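Long-range contact in Myo-inositol 2-dehydrogenase (Lactobacillus plantarum WCFS1, PDB 3CEA), which probably oxidises myo-inositol at its 2-hydroxyl, passing the hydride to NAD bound by a Rossmann-fold domain: residues I182-I194 / M232-R244. Sequence-based numbering, arbitrary orientation.
With NAD (nicotinamide-adenine-dinucleotide), chain E.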
ATOM      1  N   ILE A 182     -15.772 -27.554  -2.543  1.00 50.70           N
ATOM      2  CA  ILE A 182     -14.963 -26.338  -2.452  1.00 51.20           C
ATOM      3  C   ILE A 182     -13.458 -26.585  -2.244  1.00 51.64           C
ATOM      4  O   ILE A 182     -12.630 -25.887  -2.829  1.00 51.72           O
ATOM      5  CB  ILE A 182     -15.534 -25.356  -1.374  1.00 51.15           C
ATOM      6  CG1 ILE A 182     -14.799 -24.006  -1.395  1.00 51.60           C
ATOM      7  CG2 ILE A 182     -15.518 -25.985   0.024  1.00 50.21           C
ATOM      8  CD1 ILE A 182     -15.177 -23.103  -2.559  1.00 50.49           C
ATOM      9  N   PHE A 183     -13.113 -27.579  -1.425  1.00 52.11           N
ATOM     10  CA  PHE A 183     -11.711 -27.894  -1.131  1.00 52.20           C
ATOM     11  C   PHE A 183     -10.994 -28.470  -2.348  1.00 52.75           C
ATOM     12  O   PHE A 183      -9.816 -28.191  -2.570  1.00 53.07           O
ATOM     13  CB  PHE A 183     -11.595 -28.871   0.046  1.00 51.72           C
ATOM     14  CG  PHE A 183     -12.035 -28.299   1.365  1.00 50.83           C
ATOM     15  CD1 PHE A 183     -11.199 -27.453   2.090  1.00 49.73           C
ATOM     16  CD2 PHE A 183     -13.282 -28.622   1.895  1.00 49.66           C
ATOM     17  CE1 PHE A 183     -11.604 -26.931   3.320  1.00 48.91           C
ATOM     18  CE2 PHE A 183     -13.694 -28.103   3.121  1.00 49.07           C
ATOM     19  CZ  PHE A 183     -12.849 -27.257   3.835  1.00 49.07           C
ATOM     20  N   VAL A 184     -11.711 -29.276  -3.127  1.00 53.17           N
ATOM     21  CA  VAL A 184     -11.157 -29.884  -4.335  1.00 53.94           C
ATOM     22  C   VAL A 184     -11.041 -28.860  -5.470  1.00 54.48           C
ATOM     23  O   VAL A 184     -10.016 -28.798  -6.154  1.00 54.34           O
ATOM     24  CB  VAL A 184     -11.981 -31.126  -4.777  1.00 53.92           C
ATOM     25  CG1 VAL A 184     -11.637 -31.549  -6.204  1.00 53.81           C
ATOM     26  CG2 VAL A 184     -11.755 -32.280  -3.814  1.00 54.19           C
ATOM     27  N   ASP A 185     -12.083 -28.052  -5.650  1.00 54.98           N
ATOM     28  CA  ASP A 185     -12.126 -27.087  -6.743  1.00 55.74           C
ATOM     29  C   ASP A 185     -11.231 -25.870  -6.495  1.00 56.00           C
ATOM     30  O   ASP A 185     -10.462 -25.480  -7.374  1.00 56.10           O
ATOM     31  CB  ASP A 185     -13.568 -26.654  -7.028  1.00 56.07           C
ATOM     32  CG  ASP A 185     -13.725 -26.006  -8.396  1.00 57.94           C
ATOM     33  OD1 ASP A 185     -13.197 -26.557  -9.391  1.00 60.18           O
ATOM     34  OD2 ASP A 185     -14.386 -24.948  -8.478  1.00 60.21           O
HETATM   35  N   MSE A 186     -11.329 -25.274  -5.307  1.00 56.04           N
HETATM   36  CA  MSE A 186     -10.517 -24.108  -4.974  1.00 56.14           C
HETATM   37  C   MSE A 186      -9.156 -24.454  -4.365  1.00 55.66           C
HETATM   38  O   MSE A 186      -8.113 -24.159  -4.953  1.00 56.17           O
HETATM   39  CB  MSE A 186     -11.266 -23.152  -4.038  1.00 56.53           C
HETATM   40  CG  MSE A 186     -12.174 -22.143  -4.721  1.00 60.87           C
HETATM   41 SE   MSE A 186     -11.395 -21.070  -6.187  0.75 73.11          SE
HETATM   42  CE  MSE A 186      -9.468 -21.072  -5.742  1.00 62.46           C
ATOM     43  N   ASN A 187      -9.182 -25.091  -3.197  1.00 54.75           N
ATOM     44  CA  ASN A 187      -8.006 -25.202  -2.333  1.00 54.12           C
ATOM     45  C   ASN A 187      -6.868 -26.104  -2.814  1.00 53.35           C
ATOM     46  O   ASN A 187      -5.757 -26.037  -2.282  1.00 53.29           O
ATOM     47  CB  ASN A 187      -8.437 -25.604  -0.920  1.00 54.32           C
ATOM     48  CG  ASN A 187      -9.291 -24.544  -0.254  1.00 55.51           C
ATOM     49  OD1 ASN A 187     -10.430 -24.803   0.138  1.00 55.63           O
ATOM     50  ND2 ASN A 187      -8.747 -23.334  -0.136  1.00 56.82           N
ATOM     51  N   ILE A 188      -7.147 -26.930  -3.820  1.00 52.40           N
ATOM     52  CA  ILE A 188      -6.175 -27.883  -4.366  1.00 51.34           C
ATOM     53  C   ILE A 188      -4.884 -27.204  -4.843  1.00 50.96           C
ATOM     54  O   ILE A 188      -3.794 -27.770  -4.718  1.00 50.64           O
ATOM     55  CB  ILE A 188      -6.805 -28.740  -5.504  1.00 51.25           C
ATOM     56  CG1 ILE A 188      -5.978 -30.002  -5.765  1.00 50.96           C
ATOM     57  CG2 ILE A 188      -7.017 -27.913  -6.775  1.00 51.10           C
ATOM     58  CD1 ILE A 188      -6.660 -31.017  -6.658  1.00 51.12           C
ATOM     59  N   HIS A 189      -5.022 -25.990  -5.377  1.00 50.55           N
ATOM     60  CA  HIS A 189      -3.893 -25.208  -5.867  1.00 49.92           C
ATOM     61  C   HIS A 189      -2.920 -24.872  -4.748  1.00 49.17           C
ATOM     62  O   HIS A 189      -1.709 -25.038  -4.904  1.00 49.00           O
ATOM     63  CB  HIS A 189      -4.384 -23.919  -6.517  1.00 50.43           C
ATOM     64  CG  HIS A 189      -5.127 -24.129  -7.797  1.00 50.93           C
ATOM     65  ND1 HIS A 189      -4.489 -24.295  -9.008  1.00 51.45           N
ATOM     66  CD2 HIS A 189      -6.454 -24.187  -8.059  1.00 51.50           C
ATOM     67  CE1 HIS A 189      -5.391 -24.451  -9.959  1.00 52.34           C
ATOM     68  NE2 HIS A 189      -6.591 -24.387  -9.410  1.00 52.75           N
ATOM     69  N   ASP A 190      -3.463 -24.400  -3.627  1.00 48.71           N
ATOM     70  CA  ASP A 190      -2.671 -24.045  -2.449  1.00 48.42           C
ATOM     71  C   ASP A 190      -2.021 -25.271  -1.814  1.00 47.44           C
ATOM     72  O   ASP A 190      -0.892 -25.196  -1.322  1.00 46.99           O
ATOM     73  CB  ASP A 190      -3.532 -23.313  -1.417  1.00 48.72           C
ATOM     74  CG  ASP A 190      -4.178 -22.053  -1.974  1.00 52.24           C
ATOM     75  OD1 ASP A 190      -3.457 -21.233  -2.593  1.00 54.15           O
ATOM     76  OD2 ASP A 190      -5.407 -21.877  -1.778  1.00 53.22           O
ATOM     77  N   ILE A 191      -2.740 -26.394  -1.830  1.00 46.64           N
ATOM     78  CA  ILE A 191      -2.209 -27.670  -1.346  1.00 45.87           C
ATOM     79  C   ILE A 191      -0.920 -28.021  -2.085  1.00 45.64           C
ATOM     80  O   ILE A 191       0.102 -28.310  -1.454  1.00 45.69           O
ATOM     81  CB  ILE A 191      -3.250 -28.816  -1.467  1.00 45.90           C
ATOM     82  CG1 ILE A 191      -4.382 -28.604  -0.459  1.00 44.79           C
ATOM     83  CG2 ILE A 191      -2.585 -30.182  -1.251  1.00 45.42           C
ATOM     84  CD1 ILE A 191      -5.595 -29.483  -0.667  1.00 45.43           C
ATOM     85  N   ASP A 192      -0.974 -27.967  -3.416  1.00 45.30           N
ATOM     86  CA  ASP A 192       0.196 -28.201  -4.261  1.00 45.07           C
ATOM     87  C   ASP A 192       1.326 -27.222  -3.937  1.00 44.75           C
ATOM     88  O   ASP A 192       2.493 -27.615  -3.859  1.00 44.75           O
ATOM     89  CB  ASP A 192      -0.180 -28.098  -5.742  1.00 45.15           C
ATOM     90  CG  ASP A 192       1.019 -28.267  -6.665  1.00 46.34           C
ATOM     91  OD1 ASP A 192       1.533 -29.402  -6.771  1.00 46.09           O
ATOM     92  OD2 ASP A 192       1.443 -27.263  -7.284  1.00 45.83           O
ATOM     93  N   LEU A 193       0.968 -25.953  -3.743  1.00 44.43           N
ATOM     94  CA  LEU A 193       1.935 -24.901  -3.426  1.00 44.14           C
ATOM     95  C   LEU A 193       2.623 -25.159  -2.094  1.00 44.04           C
ATOM     96  O   LEU A 193       3.832 -24.976  -1.968  1.00 44.36           O
ATOM     97  CB  LEU A 193       1.260 -23.525  -3.412  1.00 44.06           C
ATOM     98  CG  LEU A 193       0.759 -22.944  -4.740  1.00 43.44           C
ATOM     99  CD1 LEU A 193      -0.168 -21.766  -4.480  1.00 42.40           C
ATOM    100  CD2 LEU A 193       1.911 -22.542  -5.664  1.00 41.97           C
ATOM    101  N   ILE A 194       1.846 -25.599  -1.108  1.00 43.80           N
ATOM    102  CA  ILE A 194       2.373 -25.912   0.215  1.00 43.84           C
ATOM    103  C   ILE A 194       3.337 -27.100   0.144  1.00 43.90           C
ATOM    104  O   ILE A 194       4.423 -27.054   0.728  1.00 43.97           O
ATOM    105  CB  ILE A 194       1.222 -26.122   1.240  1.00 44.07           C
ATOM    106  CG1 ILE A 194       0.594 -24.767   1.580  1.00 44.92           C
ATOM    107  CG2 ILE A 194       1.715 -26.794   2.515  1.00 43.42           C
ATOM    108  CD1 ILE A 194      -0.835 -24.839   2.056  1.00 46.41           C
HETATM  109  N   MSE A 232       1.529 -30.558   9.092  1.00 42.66           N
HETATM  110  CA  MSE A 232       2.493 -31.115   8.140  1.00 42.76           C
HETATM  111  C   MSE A 232       3.431 -32.119   8.812  1.00 42.86           C
HETATM  112  O   MSE A 232       3.577 -32.128  10.037  1.00 42.82           O
HETATM  113  CB  MSE A 232       3.300 -30.011   7.440  1.00 42.53           C
HETATM  114  CG  MSE A 232       2.464 -28.900   6.807  1.00 43.27           C
HETATM  115 SE   MSE A 232       1.248 -29.485   5.413  0.75 40.48          SE
HETATM  116  CE  MSE A 232       2.542 -29.954   4.049  1.00 42.42           C
ATOM    117  N   SER A 233       4.073 -32.946   7.990  1.00 43.20           N
ATOM    118  CA  SER A 233       4.913 -34.056   8.446  1.00 43.46           C
ATOM    119  C   SER A 233       6.159 -33.649   9.238  1.00 43.61           C
ATOM    120  O   SER A 233       6.750 -34.484   9.924  1.00 43.94           O
ATOM    121  CB  SER A 233       5.320 -34.938   7.258  1.00 43.67           C
ATOM    122  OG  SER A 233       5.987 -34.188   6.253  1.00 43.42           O
ATOM    123  N   ASP A 234       6.561 -32.384   9.144  1.00 43.68           N
ATOM    124  CA  ASP A 234       7.741 -31.914   9.876  1.00 43.83           C
ATOM    125  C   ASP A 234       7.498 -30.642  10.692  1.00 43.83           C
ATOM    126  O   ASP A 234       8.435 -29.881  10.957  1.00 44.11           O
ATOM    127  CB  ASP A 234       8.944 -31.752   8.937  1.00 43.61           C
ATOM    128  N   GLY A 235       6.245 -30.421  11.088  1.00 43.41           N
ATOM    129  CA  GLY A 235       5.905 -29.352  12.030  1.00 43.17           C
ATOM    130  C   GLY A 235       5.051 -28.210  11.502  1.00 43.08           C
ATOM    131  O   GLY A 235       4.278 -27.608  12.253  1.00 43.20           O
ATOM    132  N   VAL A 236       5.191 -27.910  10.213  1.00 42.30           N
ATOM    133  CA  VAL A 236       4.541 -26.749   9.603  1.00 41.53           C
ATOM    134  C   VAL A 236       3.014 -26.798   9.751  1.00 41.43           C
ATOM    135  O   VAL A 236       2.404 -27.868   9.723  1.00 41.59           O
ATOM    136  CB  VAL A 236       4.970 -26.582   8.114  1.00 41.47           C
ATOM    137  CG1 VAL A 236       4.275 -25.394   7.460  1.00 40.77           C
ATOM    138  CG2 VAL A 236       6.488 -26.427   8.005  1.00 39.89           C
ATOM    139  N   ILE A 237       2.409 -25.631   9.944  1.00 40.86           N
ATOM    140  CA  ILE A 237       0.960 -25.523  10.051  1.00 40.33           C
ATOM    141  C   ILE A 237       0.451 -24.698   8.874  1.00 40.56           C
ATOM    142  O   ILE A 237       1.123 -23.774   8.426  1.00 40.88           O
ATOM    143  CB  ILE A 237       0.535 -24.893  11.402  1.00 40.34           C
ATOM    144  CG1 ILE A 237       1.191 -25.647  12.572  1.00 37.98           C
ATOM    145  CG2 ILE A 237      -0.987 -24.907  11.551  1.00 39.23           C
ATOM    146  CD1 ILE A 237       1.347 -24.832  13.836  1.00 35.31           C
ATOM    147  N   ALA A 238      -0.720 -25.048   8.353  1.00 40.59           N
ATOM    148  CA  ALA A 238      -1.263 -24.347   7.197  1.00 40.97           C
ATOM    149  C   ALA A 238      -2.771 -24.165   7.276  1.00 41.58           C
ATOM    150  O   ALA A 238      -3.484 -25.012   7.817  1.00 41.66           O
ATOM    151  CB  ALA A 238      -0.877 -25.060   5.902  1.00 40.81           C
ATOM    152  N   THR A 239      -3.237 -23.040   6.742  1.00 42.01           N
ATOM    153  CA  THR A 239      -4.660 -22.762   6.603  1.00 42.36           C
ATOM    154  C   THR A 239      -4.973 -22.589   5.124  1.00 42.48           C
ATOM    155  O   THR A 239      -4.214 -21.942   4.398  1.00 42.13           O
ATOM    156  CB  THR A 239      -5.064 -21.480   7.364  1.00 42.31           C
ATOM    157  OG1 THR A 239      -4.714 -21.614   8.745  1.00 44.32           O
ATOM    158  CG2 THR A 239      -6.564 -21.216   7.254  1.00 43.16           C
ATOM    159  N   LEU A 240      -6.082 -23.181   4.685  1.00 43.02           N
ATOM    160  CA  LEU A 240      -6.582 -22.995   3.324  1.00 43.48           C
ATOM    161  C   LEU A 240      -7.998 -22.449   3.375  1.00 43.58           C
ATOM    162  O   LEU A 240      -8.840 -22.956   4.120  1.00 43.45           O
ATOM    163  CB  LEU A 240      -6.603 -24.313   2.549  1.00 43.52           C
ATOM    164  CG  LEU A 240      -5.466 -25.326   2.657  1.00 45.41           C
ATOM    165  CD1 LEU A 240      -5.987 -26.685   2.221  1.00 46.43           C
ATOM    166  CD2 LEU A 240      -4.263 -24.912   1.828  1.00 44.66           C
ATOM    167  N   ILE A 241      -8.256 -21.421   2.573  1.00 43.65           N
ATOM    168  CA  ILE A 241      -9.597 -20.869   2.452  1.00 43.99           C
ATOM    169  C   ILE A 241     -10.047 -20.807   0.995  1.00 44.44           C
ATOM    170  O   ILE A 241      -9.404 -20.174   0.153  1.00 44.76           O
ATOM    171  CB  ILE A 241      -9.716 -19.484   3.126  1.00 44.06           C
ATOM    172  CG1 ILE A 241      -9.396 -19.603   4.619  1.00 43.36           C
ATOM    173  CG2 ILE A 241     -11.109 -18.889   2.895  1.00 42.90           C
ATOM    174  CD1 ILE A 241      -9.741 -18.392   5.422  1.00 43.81           C
ATOM    175  N   GLY A 242     -11.144 -21.498   0.709  1.00 44.70           N
ATOM    176  CA  GLY A 242     -11.785 -21.443  -0.592  1.00 44.82           C
ATOM    177  C   GLY A 242     -13.125 -20.760  -0.442  1.00 45.05           C
ATOM    178  O   GLY A 242     -13.912 -21.115   0.435  1.00 45.05           O
ATOM    179  N   GLY A 243     -13.380 -19.774  -1.296  1.00 45.42           N
ATOM    180  CA  GLY A 243     -14.621 -19.011  -1.248  1.00 45.50           C
ATOM    181  C   GLY A 243     -15.111 -18.620  -2.625  1.00 45.63           C
ATOM    182  O   GLY A 243     -14.381 -18.753  -3.614  1.00 45.83           O
ATOM    183  N   ARG A 244     -16.352 -18.134  -2.681  1.00 45.05           N
ATOM    184  CA  ARG A 244     -17.010 -17.794  -3.940  1.00 44.85           C
ATOM    185  C   ARG A 244     -17.853 -16.514  -3.846  1.00 44.34           C
ATOM    186  O   ARG A 244     -18.683 -16.255  -4.719  1.00 44.44           O
ATOM    187  CB  ARG A 244     -17.905 -18.955  -4.403  1.00 45.27           C
ATOM    188  CG  ARG A 244     -17.274 -20.334  -4.282  1.00 46.40           C
ATOM    189  CD  ARG A 244     -17.755 -21.248  -5.380  1.00 49.78           C
ATOM    190  NE  ARG A 244     -16.959 -22.471  -5.460  1.00 53.42           N
ATOM    191  CZ  ARG A 244     -15.848 -22.613  -6.183  1.00 55.31           C
ATOM    192  NH1 ARG A 244     -15.371 -21.604  -6.904  1.00 56.19           N
ATOM    193  NH2 ARG A 244     -15.210 -23.776  -6.184  1.00 55.92           N
TER
HETATM  194  PA  NAD E 400     -17.037 -25.037 -18.040  1.00 47.24           P
HETATM  195  O1A NAD E 400     -17.051 -23.558 -18.104  1.00 46.59           O
HETATM  196  O2A NAD E 400     -18.322 -25.579 -17.546  1.00 47.10           O
HETATM  197  O5B NAD E 400     -16.663 -25.624 -19.491  1.00 50.10           O
HETATM  198  C5B NAD E 400     -16.790 -27.003 -19.771  1.00 53.34           C
HETATM  199  C4B NAD E 400     -16.716 -27.233 -21.279  1.00 54.76           C
HETATM  200  O4B NAD E 400     -16.541 -28.610 -21.566  1.00 55.87           O
HETATM  201  C3B NAD E 400     -17.984 -26.789 -21.990  1.00 55.00           C
HETATM  202  O3B NAD E 400     -17.601 -26.031 -23.110  1.00 54.65           O
HETATM  203  C2B NAD E 400     -18.661 -28.074 -22.424  1.00 56.34           C
HETATM  204  O2B NAD E 400     -19.308 -27.950 -23.671  1.00 57.36           O
HETATM  205  C1B NAD E 400     -17.510 -29.064 -22.494  1.00 55.99           C
HETATM  206  N9A NAD E 400     -17.947 -30.433 -22.163  1.00 56.19           N
HETATM  207  C8A NAD E 400     -18.634 -30.836 -21.045  1.00 56.40           C
HETATM  208  N7A NAD E 400     -18.838 -32.172 -21.114  1.00 56.27           N
HETATM  209  C5A NAD E 400     -18.294 -32.626 -22.265  1.00 56.29           C
HETATM  210  C6A NAD E 400     -18.223 -33.897 -22.826  1.00 55.56           C
HETATM  211  N6A NAD E 400     -18.535 -34.956 -22.087  1.00 55.25           N
HETATM  212  N1A NAD E 400     -17.588 -34.066 -24.044  1.00 56.21           N
HETATM  213  C2A NAD E 400     -17.029 -32.981 -24.699  1.00 55.83           C
HETATM  214  N3A NAD E 400     -17.105 -31.719 -24.135  1.00 55.08           N
HETATM  215  C4A NAD E 400     -17.727 -31.545 -22.937  1.00 56.11           C
HETATM  216  O3  NAD E 400     -15.835 -25.545 -17.094  1.00 49.83           O
HETATM  217  PN  NAD E 400     -14.453 -24.726 -16.958  1.00 48.70           P
HETATM  218  O1N NAD E 400     -14.045 -24.229 -18.294  1.00 46.84           O
HETATM  219  O2N NAD E 400     -14.609 -23.796 -15.822  1.00 49.70           O
HETATM  220  O5D NAD E 400     -13.389 -25.830 -16.477  1.00 49.86           O
HETATM  221  C5D NAD E 400     -13.235 -27.085 -17.098  1.00 48.86           C
HETATM  222  C4D NAD E 400     -12.129 -27.836 -16.364  1.00 48.59           C
HETATM  223  O4D NAD E 400     -11.045 -26.964 -16.093  1.00 48.80           O
HETATM  224  C3D NAD E 400     -12.610 -28.397 -15.034  1.00 48.69           C
HETATM  225  O3D NAD E 400     -12.240 -29.754 -14.949  1.00 48.31           O
HETATM  226  C2D NAD E 400     -11.887 -27.575 -13.984  1.00 48.39           C
HETATM  227  O2D NAD E 400     -11.484 -28.356 -12.886  1.00 48.85           O
HETATM  228  C1D NAD E 400     -10.686 -27.002 -14.724  1.00 48.25           C
HETATM  229  N1N NAD E 400     -10.327 -25.657 -14.229  1.00 48.25           N
HETATM  230  C2N NAD E 400      -9.027 -25.411 -13.867  1.00 48.31           C
HETATM  231  C3N NAD E 400      -8.650 -24.151 -13.391  1.00 48.30           C
HETATM  232  C7N NAD E 400      -7.204 -23.815 -13.157  1.00 49.04           C
HETATM  233  O7N NAD E 400      -6.898 -22.748 -12.290  1.00 47.83           O
HETATM  234  N7N NAD E 400      -6.246 -24.523 -13.763  1.00 48.79           N
HETATM  235  C4N NAD E 400      -9.607 -23.145 -13.284  1.00 47.76           C
HETATM  236  C5N NAD E 400     -10.926 -23.403 -13.652  1.00 47.89           C
HETATM  237  C6N NAD E 400     -11.274 -24.668 -14.125  1.00 47.25           C
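Selenomethionine Met232 begins the contact, its bent chain laying CE 3.6 Å from CG2 of Ile194. After the type I turn from Met232 to Gly235, strand 237-243 runs back along helix 182-194, roughly antiparallel, its axis at 140° to it, and Ala238 CB meets the other branch of Ile194, at CD1. Leu240 is the main apolar contact. Its CD2 reaches Ile194 CD1 at 3.4 Å and lies near Asp190 CB, while CD1 packs on Ile191 CG1. Beside it, the Asn187 amide packs on Leu240 CB and on the backbone at Ile241 and Gly242, where the geometry is poor for a hydrogen bond. At Gly242 the strand comes closest, CA to CA 5.3 Å from Met186; a CB here would collide with Asn187 OD1 and Met186 CB. Past Gly243, Arg244 turns its guanidinium back to the helix, with Ile182 CD1 and Met186 CG over one face. Asp185, its CG swung away from the backbone N (chi1 -162°), brings OD2 to 2.7 Å from Arg244 NH2, a salt bridge whose hydrogen bond is weak, the carboxylate and guanidinium planes 43° apart. A methionine in place of Arg244 would probably leave the buried Asp185 carboxylate without this charged mate. His189 CE1 lies 3.3 Å from NAD O7N, so the helix borders the nicotinamide pocket. Within the GFO/IDH/MocA C-terminal domain, the helix packs on the mixed sheet and, through Phe183, Val184 and Ile191, also touches helix 319-338; strand 237-243 runs parallel to 153-163 and antiparallel to 225-232.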